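Local coordinates for protein nicotinate phosphoribosyltransferase (Vibrio cholerae, PDB 4HL7) that probably catalyses the ATP-dependent joining of nicotinate to the ribose phosphate of phosphoribosyl diphosphate, giving nicotinate ribonucleotide for NAD biosynthesis, at residues 76-81 with 88-93. Residues are numbered along the deposited sequence; the frame is centred on the assembly and turned at random.
Sequences HYLTQH and TFLQSL
Leu90 reaches out of helix 87-93 and sets its two methyls against Leu78 and Thr79 of helix 72-81, the pair forming an antiparallel helical hairpin in the N-terminal domain of this phosphoribosyltransferase. The connection is short, and the two segments run at 164° to each other with their axes 10.6 Å apart, so the contact rests mainly on leucine side chains. On the tightly packed side, Leu90 CD2 lies 3.8 Å from Leu78 CD1 and 4.0 Å from Leu78 CB; the two side chains meet at a slant, one methyl of Leu90 touching both a methyl and the CB of Leu78. Leu93 comes in one turn after Leu90, but its CD1 stays 4.4 Å from Leu78 CD1, a looser touch. Ile75 packs on both Leu90 and Leu93, while Tyr216 and Leu17 cover Leu78 and Met27 of helix 21-33 meets Leu93, so this side is buried. Toward solvent the contact thins to a single residue, the exposed Thr79. With its hydroxyl beside the backbone N (chi1 -67°), OG1 hydrogen-bonds back to the carbonyl O of Ile75 in its own helix. The same oxygen also borders the leucine: Thr79 OG1 sits 3.6 Å from Leu90 CD1, a methyl that lies 3.8 Å from Thr79 N as well.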
loop_
_atom_site.group_PDB
_atom_site.type_symbol
_atom_site.label_atom_id
_atom_site.label_comp_id
_atom_site.label_asym_id
_atom_site.label_seq_id
_atom_site.Cartn_x
_atom_site.Cartn_y
_atom_site.Cartn_z
ATOM N N HIS A 76 -4.297 19.241 -13.886
ATOM C CA HIS A 76 -3.221 19.586 -14.838
ATOM C C HIS A 76 -2.012 18.732 -14.536
ATOM O O HIS A 76 -1.365 18.177 -15.457
ATOM C CB HIS A 76 -2.834 21.078 -14.762
ATOM C CG HIS A 76 -3.913 22.045 -15.299
ATOM N ND1 HIS A 76 -4.746 21.728 -16.350
ATOM C CD2 HIS A 76 -4.268 23.360 -14.899
ATOM C CE1 HIS A 76 -5.581 22.788 -16.606
ATOM N NE2 HIS A 76 -5.296 23.778 -15.719
ATOM N N TYR A 77 -1.687 18.574 -13.251
ATOM C CA TYR A 77 -0.536 17.735 -12.872
ATOM C C TYR A 77 -0.741 16.280 -13.356
ATOM O O TYR A 77 0.139 15.694 -13.989
ATOM C CB TYR A 77 -0.257 17.767 -11.341
ATOM C CG TYR A 77 0.761 16.696 -10.954
ATOM C CD1 TYR A 77 0.355 15.483 -10.380
ATOM C CD2 TYR A 77 2.118 16.890 -11.220
ATOM C CE1 TYR A 77 1.278 14.473 -10.087
ATOM C CE2 TYR A 77 3.054 15.896 -10.918
ATOM C CZ TYR A 77 2.631 14.700 -10.352
ATOM O OH TYR A 77 3.551 13.728 -10.059
ATOM N N LEU A 78 -1.904 15.706 -13.110
ATOM C CA LEU A 78 -2.117 14.345 -13.556
ATOM C C LEU A 78 -2.161 14.235 -15.089
ATOM O O LEU A 78 -1.774 13.218 -15.664
ATOM C CB LEU A 78 -3.430 13.777 -13.004
ATOM C CG LEU A 78 -3.443 13.631 -11.457
ATOM C CD1 LEU A 78 -4.825 13.118 -11.062
ATOM C CD2 LEU A 78 -2.351 12.650 -11.023
ATOM N N THR A 79 -2.730 15.235 -15.739
ATOM C CA THR A 79 -2.750 15.218 -17.192
ATOM C C THR A 79 -1.345 15.023 -17.780
ATOM O O THR A 79 -1.169 14.217 -18.689
ATOM C CB THR A 79 -3.362 16.523 -17.740
ATOM O OG1 THR A 79 -4.732 16.536 -17.388
ATOM C CG2 THR A 79 -3.236 16.575 -19.298
ATOM N N GLN A 80 -0.389 15.803 -17.295
ATOM C CA GLN A 80 1.010 15.791 -17.761
ATOM C C GLN A 80 1.812 14.601 -17.236
ATOM O O GLN A 80 2.514 13.915 -18.003
ATOM C CB GLN A 80 1.723 17.086 -17.361
ATOM C CG GLN A 80 3.215 17.091 -17.728
ATOM C CD GLN A 80 3.851 18.484 -17.735
ATOM O OE1 GLN A 80 3.165 19.509 -17.652
ATOM N NE2 GLN A 80 5.160 18.522 -17.877
ATOM N N HIS A 81 1.701 14.338 -15.933
ATOM C CA HIS A 81 2.590 13.375 -15.300
ATOM C C HIS A 81 2.038 11.995 -15.091
ATOM O O HIS A 81 2.769 11.082 -14.684
ATOM C CB HIS A 81 3.204 13.958 -14.034
ATOM C CG HIS A 81 4.010 15.203 -14.295
ATOM N ND1 HIS A 81 5.330 15.168 -14.603
ATOM C CD2 HIS A 81 3.622 16.536 -14.376
ATOM C CE1 HIS A 81 5.782 16.435 -14.806
ATOM N NE2 HIS A 81 4.740 17.269 -14.674
ATOM N N THR A 88 -11.409 11.746 -19.980
ATOM C CA THR A 88 -12.786 11.638 -19.479
ATOM C C THR A 88 -12.808 11.363 -17.983
ATOM O O THR A 88 -13.619 11.959 -17.241
ATOM C CB THR A 88 -13.654 10.570 -20.189
ATOM O OG1 THR A 88 -12.972 9.306 -20.211
ATOM C CG2 THR A 88 -13.990 11.038 -21.649
ATOM N N PHE A 89 -11.931 10.484 -17.528
ATOM C CA PHE A 89 -11.844 10.231 -16.076
ATOM C C PHE A 89 -11.363 11.482 -15.331
ATOM O O PHE A 89 -11.931 11.846 -14.279
ATOM C CB PHE A 89 -10.965 8.999 -15.738
ATOM C CG PHE A 89 -10.609 8.905 -14.276
ATOM C CD1 PHE A 89 -11.606 8.537 -13.313
ATOM C CD2 PHE A 89 -9.333 9.172 -13.842
ATOM C CE1 PHE A 89 -11.263 8.396 -11.965
ATOM C CE2 PHE A 89 -9.020 9.096 -12.466
ATOM C CZ PHE A 89 -9.979 8.677 -11.558
ATOM N N LEU A 90 -10.334 12.148 -15.847
ATOM C CA LEU A 90 -9.804 13.316 -15.128
ATOM C C LEU A 90 -10.858 14.434 -15.088
ATOM O O LEU A 90 -10.946 15.167 -14.097
ATOM C CB LEU A 90 -8.525 13.858 -15.757
ATOM C CG LEU A 90 -7.326 12.882 -15.596
ATOM C CD1 LEU A 90 -6.018 13.399 -16.130
ATOM C CD2 LEU A 90 -7.124 12.662 -14.086
ATOM N N GLN A 91 -11.613 14.589 -16.185
ATOM C CA GLN A 91 -12.712 15.595 -16.170
ATOM C C GLN A 91 -13.766 15.302 -15.076
ATOM O O GLN A 91 -14.250 16.243 -14.420
ATOM C CB GLN A 91 -13.344 15.769 -17.586
ATOM C CG GLN A 91 -12.374 16.512 -18.505
ATOM N N SER A 92 -14.065 14.028 -14.860
ATOM C CA SER A 92 -15.003 13.623 -13.802
ATOM C C SER A 92 -14.472 13.966 -12.388
ATOM O O SER A 92 -15.264 14.286 -11.498
ATOM C CB SER A 92 -15.470 12.159 -13.961
ATOM O OG SER A 92 -14.584 11.236 -13.337
ATOM N N LEU A 93 -13.144 13.986 -12.201
ATOM C CA LEU A 93 -12.537 14.417 -10.865
ATOM C C LEU A 93 -12.826 15.857 -10.479
ATOM O O LEU A 93 -12.855 16.210 -9.284
ATOM C CB LEU A 93 -11.057 14.196 -10.870
ATOM C CG LEU A 93 -10.704 12.744 -10.920
ATOM C CD1 LEU A 93 -9.211 12.688 -10.524
ATOM C CD2 LEU A 93 -11.503 11.958 -9.842
#